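Local coordinates for protein probable TonB-dependent siderophore receptor PiuA (Acinetobacter baumannii, PDB 5FP1) that probably takes up iron across the outer membrane by binding ferric siderophores, and may bind ferric enterobactin with micromolar affinity, at residues L72-G77 / Y701-E706; S232-W237 / R691-A696; A249-G254 / S393-T398; D305-N310 / Y697-A702. All blocks are in the same frame, centred on the assembly; numbering follows the deposited sequence.

Interaction 1 (L72-G77 / Y701-E706); sequences LGAGEG and YATEAE
The hydroxyl of Tyr701 donates a short hydrogen bond to the backbone carbonyl of Gly75, with OH of Tyr701 2.7 Å from O of Gly75. It reaches the oxygen at a bent C=O...donor angle of 135° and is tilted 25° from the carbonyl plane, whereas seen from the ring the acceptor lies at the edge, in the plane of the tyrosine. Tyr701 carries its CG between the backbone N and the carbonyl carbon (chi1 80°), which swings the phenol from the strand 701-704 toward the loop.

Beside this bond, the methyl of Ala74 approaches the phenol end obliquely: CB of Ala74 is 3.4 Å from OH of Tyr701, and the same CB is 4.0 Å from CZ of Tyr701. Thr703, next but one along the strand, makes a looser approach, its OG1 being 4.3 Å from CB of Ala74. Lys695 of the adjoining strand 693-696 packs on both Ala74 and Thr703. The carbonyl of Ala74 is itself held by Arg84 and Asn79, which anchors the loop beside the phenol. Farther along, the Glu76 side chain touches Tyr697 and His700.

Residues 72-77 belong to the plug, and residues 701-706 to the connection between the last two strands of the barrel. The buried phenol therefore ties a plug loop to the loop between those strands, probably on the extracellular side, an arrangement in keeping with the plugged 22-stranded barrel of TonB-dependent receptors.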
loop_
_atom_site.group_PDB
_atom_site.type_symbol
_atom_site.label_atom_id
_atom_site.label_comp_id
_atom_site.label_asym_id
_atom_site.label_seq_id
_atom_site.Cartn_x
_atom_site.Cartn_y
_atom_site.Cartn_z
ATOM N N LEU A 72 -6.307 -1.535 -5.234
ATOM C CA LEU A 72 -5.129 -0.790 -5.667
ATOM C C LEU A 72 -5.496 0.314 -6.649
ATOM O O LEU A 72 -6.316 0.121 -7.557
ATOM C CB LEU A 72 -4.131 -1.695 -6.363
ATOM C CG LEU A 72 -3.661 -2.884 -5.561
ATOM C CD1 LEU A 72 -2.717 -3.772 -6.369
ATOM C CD2 LEU A 72 -3.029 -2.387 -4.273
ATOM N N GLY A 73 -4.907 1.479 -6.433
ATOM C CA GLY A 73 -5.124 2.625 -7.310
ATOM C C GLY A 73 -4.006 2.773 -8.315
ATOM O O GLY A 73 -2.893 2.207 -8.156
ATOM N N ALA A 74 -4.291 3.538 -9.362
ATOM C CA ALA A 74 -3.362 3.699 -10.468
ATOM C C ALA A 74 -2.856 5.128 -10.526
ATOM O O ALA A 74 -3.423 6.027 -9.882
ATOM C CB ALA A 74 -4.042 3.341 -11.769
ATOM N N GLY A 75 -1.793 5.321 -11.305
ATOM C CA GLY A 75 -1.218 6.633 -11.525
ATOM C C GLY A 75 -1.760 7.377 -12.721
ATOM O O GLY A 75 -2.466 6.824 -13.552
ATOM N N GLU A 76 -1.427 8.656 -12.810
ATOM C CA GLU A 76 -1.766 9.436 -13.999
ATOM C C GLU A 76 -0.820 10.618 -14.122
ATOM O O GLU A 76 0.339 10.515 -13.737
ATOM C CB GLU A 76 -3.222 9.885 -13.999
ATOM C CG GLU A 76 -3.821 9.946 -15.402
ATOM C CD GLU A 76 -4.356 11.335 -15.744
ATOM O OE1 GLU A 76 -3.527 12.231 -16.010
ATOM O OE2 GLU A 76 -5.595 11.534 -15.752
ATOM N N GLY A 77 -1.265 11.708 -14.737
ATOM C CA GLY A 77 -0.381 12.819 -15.001
ATOM C C GLY A 77 0.058 13.558 -13.752
ATOM O O GLY A 77 1.180 14.067 -13.699
ATOM N N TYR A 701 -8.149 4.687 -18.317
ATOM C CA TYR A 701 -7.663 3.315 -18.386
ATOM C C TYR A 701 -7.788 2.551 -17.094
ATOM O O TYR A 701 -8.004 3.116 -16.003
ATOM C CB TYR A 701 -6.197 3.285 -18.844
ATOM C CG TYR A 701 -5.222 3.604 -17.738
ATOM C CD1 TYR A 701 -4.917 4.918 -17.397
ATOM C CD2 TYR A 701 -4.620 2.585 -17.014
ATOM C CE1 TYR A 701 -4.059 5.208 -16.334
ATOM C CE2 TYR A 701 -3.724 2.858 -16.007
ATOM C CZ TYR A 701 -3.438 4.168 -15.662
ATOM O OH TYR A 701 -2.542 4.396 -14.623
ATOM N N ALA A 702 -7.663 1.240 -17.239
ATOM C CA ALA A 702 -7.535 0.317 -16.125
ATOM C C ALA A 702 -6.306 -0.552 -16.305
ATOM O O ALA A 702 -5.834 -0.766 -17.421
ATOM C CB ALA A 702 -8.751 -0.553 -16.022
ATOM N N THR A 703 -5.803 -1.102 -15.209
ATOM C CA THR A 703 -4.583 -1.884 -15.245
ATOM C C THR A 703 -4.960 -3.348 -15.247
ATOM O O THR A 703 -5.673 -3.819 -14.357
ATOM C CB THR A 703 -3.700 -1.599 -14.009
ATOM O OG1 THR A 703 -3.344 -0.213 -13.997
ATOM C CG2 THR A 703 -2.431 -2.431 -13.996
ATOM N N GLU A 704 -4.465 -4.073 -16.242
ATOM C CA GLU A 704 -4.660 -5.510 -16.318
ATOM C C GLU A 704 -3.784 -6.277 -15.336
ATOM O O GLU A 704 -2.595 -5.997 -15.151
ATOM C CB GLU A 704 -4.420 -5.985 -17.773
ATOM C CG GLU A 704 -4.896 -7.395 -18.094
ATOM C CD GLU A 704 -4.692 -7.754 -19.574
ATOM O OE1 GLU A 704 -4.522 -6.833 -20.410
ATOM O OE2 GLU A 704 -4.696 -8.954 -19.896
ATOM N N ALA A 705 -4.372 -7.277 -14.680
ATOM C CA ALA A 705 -3.596 -8.168 -13.834
ATOM C C ALA A 705 -2.726 -9.068 -14.695
ATOM O O ALA A 705 -2.978 -9.260 -15.883
ATOM C CB ALA A 705 -4.523 -9.013 -12.965
ATOM N N GLU A 706 -1.665 -9.574 -14.095
ATOM C CA GLU A 706 -0.781 -10.507 -14.751
ATOM C C GLU A 706 -1.545 -11.788 -15.131
ATOM O O GLU A 706 -2.511 -12.167 -14.453
ATOM C CB GLU A 706 0.335 -10.892 -13.782
ATOM C CG GLU A 706 -0.216 -11.745 -12.667
ATOM C CD GLU A 706 0.776 -12.076 -11.573
ATOM O OE1 GLU A 706 1.959 -11.654 -11.683
ATOM O OE2 GLU A 706 0.359 -12.786 -10.616
#

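Interaction 2 (S232-W237 / R691-A696)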
loop_
_atom_site.group_PDB
_atom_site.type_symbol
_atom_site.label_atom_id
_atom_site.label_comp_id
_atom_site.label_asym_id
_atom_site.label_seq_id
_atom_site.Cartn_x
_atom_site.Cartn_y
_atom_site.Cartn_z
ATOM N N SER A 232 1.647 -0.172 -18.767
ATOM C CA SER A 232 0.659 0.745 -19.267
ATOM C C SER A 232 -0.677 0.220 -18.735
ATOM O O SER A 232 -0.775 -0.285 -17.608
ATOM C CB SER A 232 0.694 0.778 -20.803
ATOM O OG SER A 232 -0.206 1.743 -21.353
ATOM N N GLY A 233 -1.714 0.320 -19.531
ATOM C CA GLY A 233 -3.008 -0.197 -19.140
ATOM C C GLY A 233 -3.871 -0.445 -20.361
ATOM O O GLY A 233 -3.371 -0.393 -21.486
ATOM N N ILE A 234 -5.156 -0.706 -20.127
ATOM C CA ILE A 234 -6.134 -0.940 -21.192
ATOM C C ILE A 234 -7.161 0.187 -21.144
ATOM O O ILE A 234 -7.727 0.496 -20.063
ATOM C CB ILE A 234 -6.808 -2.310 -21.058
ATOM C CG1 ILE A 234 -5.768 -3.423 -20.982
ATOM C CG2 ILE A 234 -7.805 -2.544 -22.196
ATOM C CD1 ILE A 234 -4.853 -3.535 -22.197
ATOM N N PRO A 235 -7.360 0.866 -22.279
ATOM C CA PRO A 235 -8.226 2.059 -22.270
ATOM C C PRO A 235 -9.695 1.689 -22.088
ATOM O O PRO A 235 -10.123 0.661 -22.609
ATOM C CB PRO A 235 -8.018 2.652 -23.663
ATOM C CG PRO A 235 -7.665 1.468 -24.522
ATOM C CD PRO A 235 -6.907 0.528 -23.640
ATOM N N TYR A 236 -10.463 2.532 -21.403
ATOM C CA TYR A 236 -11.921 2.319 -21.315
ATOM C C TYR A 236 -12.527 2.595 -22.692
ATOM O O TYR A 236 -12.134 3.566 -23.377
ATOM C CB TYR A 236 -12.568 3.308 -20.359
ATOM C CG TYR A 236 -12.162 3.164 -18.893
ATOM C CD1 TYR A 236 -12.440 2.000 -18.180
ATOM C CD2 TYR A 236 -11.532 4.197 -18.227
ATOM C CE1 TYR A 236 -12.059 1.858 -16.847
ATOM C CE2 TYR A 236 -11.195 4.077 -16.887
ATOM C CZ TYR A 236 -11.446 2.912 -16.210
ATOM O OH TYR A 236 -11.096 2.835 -14.876
ATOM N N TRP A 237 -13.506 1.777 -23.082
ATOM C CA TRP A 237 -14.211 2.022 -24.329
ATOM C C TRP A 237 -15.598 1.409 -24.323
ATOM O O TRP A 237 -15.796 0.274 -23.877
ATOM C CB TRP A 237 -13.416 1.488 -25.541
ATOM C CG TRP A 237 -13.912 2.055 -26.861
ATOM C CD1 TRP A 237 -14.608 1.388 -27.847
ATOM C CD2 TRP A 237 -13.827 3.414 -27.285
ATOM N NE1 TRP A 237 -14.922 2.250 -28.878
ATOM C CE2 TRP A 237 -14.458 3.497 -28.565
ATOM C CE3 TRP A 237 -13.242 4.562 -26.747
ATOM C CZ2 TRP A 237 -14.536 4.668 -29.268
ATOM C CZ3 TRP A 237 -13.325 5.736 -27.460
ATOM C CH2 TRP A 237 -13.991 5.779 -28.707
ATOM N N ARG A 691 -8.282 -13.111 -17.422
ATOM C CA ARG A 691 -8.089 -11.692 -17.729
ATOM C C ARG A 691 -8.971 -10.856 -16.815
ATOM O O ARG A 691 -10.214 -10.855 -16.900
ATOM C CB ARG A 691 -8.427 -11.401 -19.194
ATOM C CG ARG A 691 -8.204 -9.943 -19.627
ATOM C CD ARG A 691 -8.690 -9.750 -21.069
ATOM N NE ARG A 691 -8.448 -8.415 -21.645
ATOM C CZ ARG A 691 -9.384 -7.501 -21.846
ATOM N NH1 ARG A 691 -10.622 -7.709 -21.456
ATOM N NH2 ARG A 691 -9.067 -6.338 -22.396
ATOM N N TYR A 692 -8.314 -10.136 -15.920
ATOM C CA TYR A 692 -9.009 -9.234 -15.024
ATOM C C TYR A 692 -8.140 -8.006 -14.746
ATOM O O TYR A 692 -6.990 -7.912 -15.224
ATOM C CB TYR A 692 -9.435 -9.953 -13.720
ATOM C CG TYR A 692 -8.324 -10.339 -12.770
ATOM C CD1 TYR A 692 -7.512 -11.438 -13.020
ATOM C CD2 TYR A 692 -8.082 -9.589 -11.610
ATOM C CE1 TYR A 692 -6.495 -11.781 -12.154
ATOM C CE2 TYR A 692 -7.061 -9.911 -10.746
ATOM C CZ TYR A 692 -6.290 -11.030 -11.000
ATOM O OH TYR A 692 -5.274 -11.360 -10.135
ATOM N N PHE A 693 -8.734 -7.058 -14.020
ATOM C CA PHE A 693 -8.153 -5.753 -13.781
ATOM C C PHE A 693 -8.068 -5.438 -12.286
ATOM O O PHE A 693 -9.073 -5.496 -11.574
ATOM C CB PHE A 693 -8.989 -4.709 -14.516
ATOM C CG PHE A 693 -8.990 -4.909 -16.006
ATOM C CD1 PHE A 693 -9.893 -5.755 -16.590
ATOM C CD2 PHE A 693 -8.011 -4.321 -16.804
ATOM C CE1 PHE A 693 -9.850 -5.995 -17.938
ATOM C CE2 PHE A 693 -7.980 -4.547 -18.163
ATOM C CZ PHE A 693 -8.869 -5.406 -18.721
ATOM N N THR A 694 -6.864 -5.076 -11.851
ATOM C CA THR A 694 -6.569 -4.768 -10.446
ATOM C C THR A 694 -6.619 -3.283 -10.109
ATOM O O THR A 694 -6.630 -2.924 -8.945
ATOM C CB THR A 694 -5.184 -5.268 -10.082
ATOM O OG1 THR A 694 -4.270 -4.825 -11.080
ATOM C CG2 THR A 694 -5.190 -6.767 -10.007
ATOM N N LYS A 695 -6.622 -2.409 -11.105
ATOM C CA LYS A 695 -6.732 -0.963 -10.828
ATOM C C LYS A 695 -7.640 -0.364 -11.856
ATOM O O LYS A 695 -7.534 -0.673 -13.055
ATOM C CB LYS A 695 -5.364 -0.257 -10.962
ATOM C CG LYS A 695 -4.220 -0.945 -10.227
ATOM C CD LYS A 695 -2.859 -0.362 -10.567
ATOM C CE LYS A 695 -1.750 -1.212 -9.947
ATOM N NZ LYS A 695 -0.416 -0.603 -10.220
ATOM N N ALA A 696 -8.494 0.531 -11.403
ATOM C CA ALA A 696 -9.348 1.295 -12.267
ATOM C C ALA A 696 -9.051 2.765 -11.996
ATOM O O ALA A 696 -9.289 3.249 -10.890
ATOM C CB ALA A 696 -10.788 0.958 -11.991
#
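At the edge of the Phe693 ring, close to its plane, sits CG1 of Ile234, 3.8 Å from CE2 of Phe693; NH1 of Arg691 lies at the edge of the ring too. The guanidinium of Arg691 is met quite differently, because CZ of Phe693 stands 3.7 Å above its plane and over its centre. An aromatic edge thus points onto a guanidinium face.

Ile234 and Phe693 come from the two outer strands of a small three-stranded antiparallel sheet, built from the extracellular loops of the TonB-dependent receptor barrel, and Arg691 from the loop leading into the second. Strand 701-704 runs between 234-238 and 693-696, so the contact spans the central strand and contains no backbone bond of its own. Instead Ile234 pairs through its backbone with Ala702, and the side chains of Ile234, Arg691 and Phe693 all touch Glu704 of the central strand.

Ile234 and Phe693 cross at about a right angle, the branch point of the isoleucine joining its CG1 against the ring: CB of Ile234 is also 3.8 Å from CE2 of Phe693. Its other branch, CG2, comes obliquely to the guanidinium, 4.0 Å from NH2 of Arg691. Arg691 gets there with CG anti to the backbone N (chi1 -178°) and a chain extended as far as NE; its NH2 then donates to the carbonyl of Ala249, which fixes the charged end.

At the far end of the contact, the phenol of Tyr236 reaches across to Ala696. Its hydroxyl is hydrogen-bonded to the carbonyl of Tyr697, and OH of Tyr236 rests 3.5 Å from CB of Ala696.

Interaction 3 (A249-G254 / S393-T398); sequences AEVKQG and SLNGPT
Val251 and Leu394 meet at about a right angle, the valine presenting a single methyl to the branched end of the leucine. CG1 of Val251 lies 3.8 Å from CG of Leu394 and 3.9 Å from CD1 of Leu394. Leu394 has its CG turned away from its own N (chi1 177°), carrying the isobutyl group to the valine. The same methyl also meets the amide of Asn395 at a slant, CG1 of Val251 being 3.8 Å from ND2 of Asn395.

That amide nitrogen is the polar centre of the contact, for it donates to two waters that each continue to the backbone of the other loop. One water, 2.7 Å from ND2 of Asn395, gives a hydrogen bond to the carbonyl O of Glu250; the second, at the same distance from that ND2, accepts one from N of Lys252. The two bridges thus flank Val251 along the chain. Glu250 is at the centre of an inverse gamma turn, closed by a weak bond from N of Val251 to O of Ala249. On the partner loop, OG of Ser393 donates a 2.7 Å bond to O of Asn395, from above the carbonyl plane.

Tyr257, a little farther along the loop of 249-254, touches Val251, and its OH is hydrogen-bonded to the carbonyl of Leu394. Apolar contact, a water-bridged amide and the tyrosine bond together link two long extracellular loops, those following barrel strands 215-226 and 346-368, at the outer mouth of a TonB-dependent receptor barrel.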
loop_
_atom_site.group_PDB
_atom_site.type_symbol
_atom_site.label_atom_id
_atom_site.label_comp_id
_atom_site.label_asym_id
_atom_site.label_seq_id
_atom_site.Cartn_x
_atom_site.Cartn_y
_atom_site.Cartn_z
ATOM N N ALA A 249 -11.455 -1.834 -23.029
ATOM C CA ALA A 249 -11.600 -2.274 -24.401
ATOM C C ALA A 249 -11.431 -3.768 -24.524
ATOM O O ALA A 249 -10.615 -4.387 -23.829
ATOM C CB ALA A 249 -10.582 -1.560 -25.287
ATOM N N GLU A 250 -12.189 -4.354 -25.440
ATOM C CA GLU A 250 -12.068 -5.798 -25.734
ATOM C C GLU A 250 -10.915 -6.019 -26.706
ATOM O O GLU A 250 -11.105 -5.983 -27.937
ATOM C CB GLU A 250 -13.386 -6.287 -26.361
ATOM C CG GLU A 250 -14.550 -6.172 -25.391
ATOM C CD GLU A 250 -14.430 -7.174 -24.237
ATOM O OE1 GLU A 250 -13.637 -8.136 -24.340
ATOM O OE2 GLU A 250 -15.131 -6.998 -23.220
ATOM N N VAL A 251 -9.718 -6.189 -26.151
ATOM C CA VAL A 251 -8.515 -6.443 -26.907
ATOM C C VAL A 251 -7.867 -7.670 -26.314
ATOM O O VAL A 251 -8.223 -8.111 -25.212
ATOM C CB VAL A 251 -7.529 -5.267 -26.858
ATOM C CG1 VAL A 251 -8.168 -4.042 -27.482
ATOM C CG2 VAL A 251 -7.143 -4.960 -25.410
ATOM N N LYS A 252 -6.931 -8.236 -27.056
ATOM C CA LYS A 252 -6.305 -9.489 -26.649
ATOM C C LYS A 252 -5.666 -9.380 -25.261
ATOM O O LYS A 252 -5.026 -8.384 -24.932
ATOM C CB LYS A 252 -5.232 -9.878 -27.638
ATOM C CG LYS A 252 -4.752 -11.314 -27.502
ATOM C CD LYS A 252 -3.671 -11.622 -28.533
ATOM C CE LYS A 252 -3.126 -13.028 -28.334
ATOM N NZ LYS A 252 -2.128 -13.378 -29.384
ATOM N N GLN A 253 -5.830 -10.424 -24.471
ATOM C CA GLN A 253 -5.218 -10.498 -23.159
ATOM C C GLN A 253 -3.724 -10.219 -23.266
ATOM O O GLN A 253 -3.060 -10.685 -24.182
ATOM C CB GLN A 253 -5.474 -11.894 -22.552
ATOM C CG GLN A 253 -4.901 -12.073 -21.164
ATOM C CD GLN A 253 -5.274 -13.387 -20.516
ATOM O OE1 GLN A 253 -5.822 -14.279 -21.150
ATOM N NE2 GLN A 253 -5.009 -13.493 -19.234
ATOM N N GLY A 254 -3.189 -9.424 -22.338
ATOM C CA GLY A 254 -1.764 -9.157 -22.321
ATOM C C GLY A 254 -1.252 -8.175 -23.363
ATOM O O GLY A 254 -0.064 -8.060 -23.556
ATOM N N SER A 393 -1.095 0.455 -32.947
ATOM C CA SER A 393 -2.329 -0.232 -33.283
ATOM C C SER A 393 -3.071 -0.671 -32.014
ATOM O O SER A 393 -2.462 -1.166 -31.074
ATOM C CB SER A 393 -2.044 -1.456 -34.183
ATOM O OG SER A 393 -3.262 -1.970 -34.680
ATOM N N LEU A 394 -4.370 -0.456 -31.969
ATOM C CA LEU A 394 -5.181 -0.977 -30.859
ATOM C C LEU A 394 -5.047 -2.496 -30.809
ATOM O O LEU A 394 -4.838 -3.102 -29.756
ATOM C CB LEU A 394 -6.643 -0.606 -31.035
ATOM C CG LEU A 394 -7.552 -1.174 -29.951
ATOM C CD1 LEU A 394 -7.353 -0.395 -28.646
ATOM C CD2 LEU A 394 -8.985 -1.121 -30.444
ATOM N N ASN A 395 -5.162 -3.126 -31.968
ATOM C CA ASN A 395 -5.007 -4.567 -32.044
ATOM C C ASN A 395 -3.640 -4.941 -32.620
ATOM O O ASN A 395 -3.274 -4.509 -33.706
ATOM C CB ASN A 395 -6.153 -5.156 -32.896
ATOM C CG ASN A 395 -7.523 -4.891 -32.293
ATOM O OD1 ASN A 395 -8.410 -4.311 -32.926
ATOM N ND2 ASN A 395 -7.688 -5.274 -31.062
ATOM N N GLY A 396 -2.857 -5.708 -31.872
ATOM C CA GLY A 396 -1.500 -6.080 -32.289
ATOM C C GLY A 396 -0.477 -4.956 -32.397
ATOM O O GLY A 396 0.215 -4.843 -33.409
ATOM N N PRO A 397 -0.358 -4.107 -31.352
ATOM C CA PRO A 397 0.674 -3.076 -31.386
ATOM C C PRO A 397 2.067 -3.657 -31.565
ATOM O O PRO A 397 2.360 -4.719 -31.017
ATOM C CB PRO A 397 0.578 -2.409 -29.996
ATOM C CG PRO A 397 -0.143 -3.396 -29.137
ATOM C CD PRO A 397 -1.077 -4.137 -30.061
ATOM N N THR A 398 2.924 -2.955 -32.300
ATOM C CA THR A 398 4.306 -3.357 -32.410
ATOM C C THR A 398 5.218 -2.279 -31.853
ATOM O O THR A 398 4.933 -1.084 -31.988
ATOM C CB THR A 398 4.675 -3.656 -33.888
ATOM O OG1 THR A 398 4.487 -2.482 -34.666
ATOM C CG2 THR A 398 3.786 -4.745 -34.447
HETATM O O HOH W 1 -10.305 -4.931 -30.393
HETATM O O HOH W 2 -6.416 -7.293 -29.824
#

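Interaction 4 (D305-N310 / Y697-A702). With PO4 (phosphate ion), chain B.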
loop_
_atom_site.group_PDB
_atom_site.type_symbol
_atom_site.label_atom_id
_atom_site.label_comp_id
_atom_site.label_asym_id
_atom_site.label_seq_id
_atom_site.Cartn_x
_atom_site.Cartn_y
_atom_site.Cartn_z
ATOM N N ASP A 305 -4.065 6.159 -24.781
ATOM C CA ASP A 305 -4.956 7.041 -25.547
ATOM C C ASP A 305 -5.530 8.263 -24.831
ATOM O O ASP A 305 -5.985 9.177 -25.490
ATOM C CB ASP A 305 -6.077 6.294 -26.261
ATOM C CG ASP A 305 -6.469 6.991 -27.566
ATOM O OD1 ASP A 305 -5.527 7.348 -28.313
ATOM O OD2 ASP A 305 -7.687 7.156 -27.862
ATOM N N ASP A 306 -5.514 8.286 -23.501
ATOM C CA ASP A 306 -5.898 9.500 -22.760
ATOM C C ASP A 306 -7.284 9.979 -23.183
ATOM O O ASP A 306 -7.519 11.179 -23.328
ATOM C CB ASP A 306 -4.860 10.568 -23.016
ATOM C CG ASP A 306 -4.891 11.694 -21.995
ATOM O OD1 ASP A 306 -5.390 11.509 -20.883
ATOM O OD2 ASP A 306 -4.371 12.754 -22.307
ATOM N N SER A 307 -8.181 9.022 -23.438
ATOM C CA SER A 307 -9.579 9.289 -23.830
ATOM C C SER A 307 -9.716 10.173 -25.083
ATOM O O SER A 307 -10.709 10.849 -25.256
ATOM C CB SER A 307 -10.386 9.879 -22.658
ATOM O OG SER A 307 -10.284 9.031 -21.514
ATOM N N LYS A 308 -8.732 10.158 -25.965
ATOM C CA LYS A 308 -8.796 11.006 -27.132
ATOM C C LYS A 308 -9.684 10.482 -28.246
ATOM O O LYS A 308 -9.888 11.190 -29.224
ATOM C CB LYS A 308 -7.408 11.232 -27.697
ATOM C CG LYS A 308 -6.473 11.967 -26.744
ATOM C CD LYS A 308 -6.799 13.446 -26.679
ATOM C CE LYS A 308 -5.890 14.101 -25.657
ATOM N NZ LYS A 308 -6.377 15.445 -25.300
ATOM N N GLY A 309 -10.185 9.260 -28.129
ATOM C CA GLY A 309 -11.119 8.728 -29.119
ATOM C C GLY A 309 -10.458 7.911 -30.235
ATOM O O GLY A 309 -11.132 7.415 -31.115
ATOM N N ASN A 310 -9.136 7.779 -30.221
ATOM C CA ASN A 310 -8.472 7.044 -31.285
ATOM C C ASN A 310 -8.786 5.586 -31.224
ATOM O O ASN A 310 -8.730 4.897 -32.248
ATOM C CB ASN A 310 -6.948 7.286 -31.330
ATOM C CG ASN A 310 -6.610 8.744 -31.420
ATOM O OD1 ASN A 310 -6.962 9.430 -32.384
ATOM N ND2 ASN A 310 -5.950 9.243 -30.402
ATOM N N TYR A 697 -8.480 3.472 -12.984
ATOM C CA TYR A 697 -8.261 4.901 -12.812
ATOM C C TYR A 697 -9.558 5.678 -13.018
ATOM O O TYR A 697 -10.483 5.199 -13.690
ATOM C CB TYR A 697 -7.108 5.437 -13.690
ATOM C CG TYR A 697 -6.689 6.793 -13.195
ATOM C CD1 TYR A 697 -6.136 6.937 -11.924
ATOM C CD2 TYR A 697 -6.935 7.949 -13.940
ATOM C CE1 TYR A 697 -5.812 8.187 -11.423
ATOM C CE2 TYR A 697 -6.602 9.199 -13.451
ATOM C CZ TYR A 697 -6.046 9.306 -12.191
ATOM O OH TYR A 697 -5.712 10.529 -11.675
ATOM N N ALA A 698 -9.626 6.879 -12.445
ATOM C CA ALA A 698 -10.837 7.733 -12.521
ATOM C C ALA A 698 -11.223 8.071 -13.953
ATOM O O ALA A 698 -12.390 8.318 -14.260
ATOM C CB ALA A 698 -10.643 9.018 -11.690
ATOM N N SER A 699 -10.231 8.100 -14.830
ATOM C CA SER A 699 -10.479 8.259 -16.250
ATOM C C SER A 699 -9.464 7.450 -17.071
ATOM O O SER A 699 -8.484 6.930 -16.544
ATOM C CB SER A 699 -10.453 9.741 -16.628
ATOM O OG SER A 699 -11.095 9.902 -17.874
ATOM N N HIS A 700 -9.736 7.317 -18.351
ATOM C CA HIS A 700 -8.767 6.841 -19.336
ATOM C C HIS A 700 -8.503 5.330 -19.425
ATOM O O HIS A 700 -8.573 4.760 -20.523
ATOM C CB HIS A 700 -7.438 7.579 -19.202
ATOM C CG HIS A 700 -7.578 9.062 -19.057
ATOM N ND1 HIS A 700 -8.311 9.835 -19.935
ATOM C CD2 HIS A 700 -7.054 9.920 -18.146
ATOM C CE1 HIS A 700 -8.243 11.100 -19.565
ATOM N NE2 HIS A 700 -7.487 11.180 -18.482
ATOM N N TYR A 701 -8.149 4.687 -18.317
ATOM C CA TYR A 701 -7.663 3.315 -18.386
ATOM C C TYR A 701 -7.788 2.551 -17.094
ATOM O O TYR A 701 -8.004 3.116 -16.003
ATOM C CB TYR A 701 -6.197 3.285 -18.844
ATOM C CG TYR A 701 -5.222 3.604 -17.738
ATOM C CD1 TYR A 701 -4.917 4.918 -17.397
ATOM C CD2 TYR A 701 -4.620 2.585 -17.014
ATOM C CE1 TYR A 701 -4.059 5.208 -16.334
ATOM C CE2 TYR A 701 -3.724 2.858 -16.007
ATOM C CZ TYR A 701 -3.438 4.168 -15.662
ATOM O OH TYR A 701 -2.542 4.396 -14.623
ATOM N N ALA A 702 -7.663 1.240 -17.239
ATOM C CA ALA A 702 -7.535 0.317 -16.125
ATOM C C ALA A 702 -6.306 -0.552 -16.305
ATOM O O ALA A 702 -5.834 -0.766 -17.421
ATOM C CB ALA A 702 -8.751 -0.553 -16.022
HETATM P P PO4 B . -5.615 14.044 -18.581
HETATM O O1 PO4 B . -6.182 14.102 -19.984
HETATM O O2 PO4 B . -4.673 12.862 -18.518
HETATM O O3 PO4 B . -6.733 13.870 -17.554
HETATM O O4 PO4 B . -4.850 15.323 -18.286
HETATM O O HOH W 3 -8.036 6.138 -22.870
HETATM O O HOH W 4 -12.145 7.986 -20.030
#
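Direct hydrogen bonding between Ser307 and His700 draws the two loops together: OG of Ser307 is 2.7 Å from ND1 of His700, near the ring plane, and either may be the donor. At the other end of the imidazole, NE2 of His700 donates to O3 of a phosphate ion, probably from the crystallisation liquor, at 2.9 Å and a nearly straight 163°. In the crystal, bonds at both nitrogens set the rotation of the ring.

Two waters add bridges. One accepts from N of Ser307 and donates to O of His700; the other accepts from N of His700 and lies 2.6 Å from OG of Ser307.

The ring faces also carry oxygens. OD1 of Asp306 stands over one face, 3.2 Å from CE1 of His700, while OG of Ser699 lies over the opposite one. OD2 of Asp306 forms a salt bridge with Arg319, and OG of Ser699 is hydrogen-bonded to NZ of Lys658.

Asp305 to Lys308 form a type I' beta turn between the long barrel strands 284-304 and 315-341. His700 leads into strand 701-704 and pairs by backbone with Tyr236 of the neighbouring strand 234-238.

From the N terminus, the plug comes first: its loop 72-77 closes the longest loop of the four by meeting 701-706 in interaction 1. Interaction 2, joining 232-237 to 691-696, is nested inside it, and interaction 3, from 249-254 to 393-398, is nested inside both. Interaction 4, from 305-310 to 697-702, crosses interactions 2 and 3 and ends on the same strand, 701-704, as interaction 1. Interactions 2 and 3 are joined by a backbone bond between Pro235 and Ala249, and interactions 1 and 3 where Glu704 meets N of Gly254. Together the contacts link four extracellular loops of the barrel to one another and to the plug.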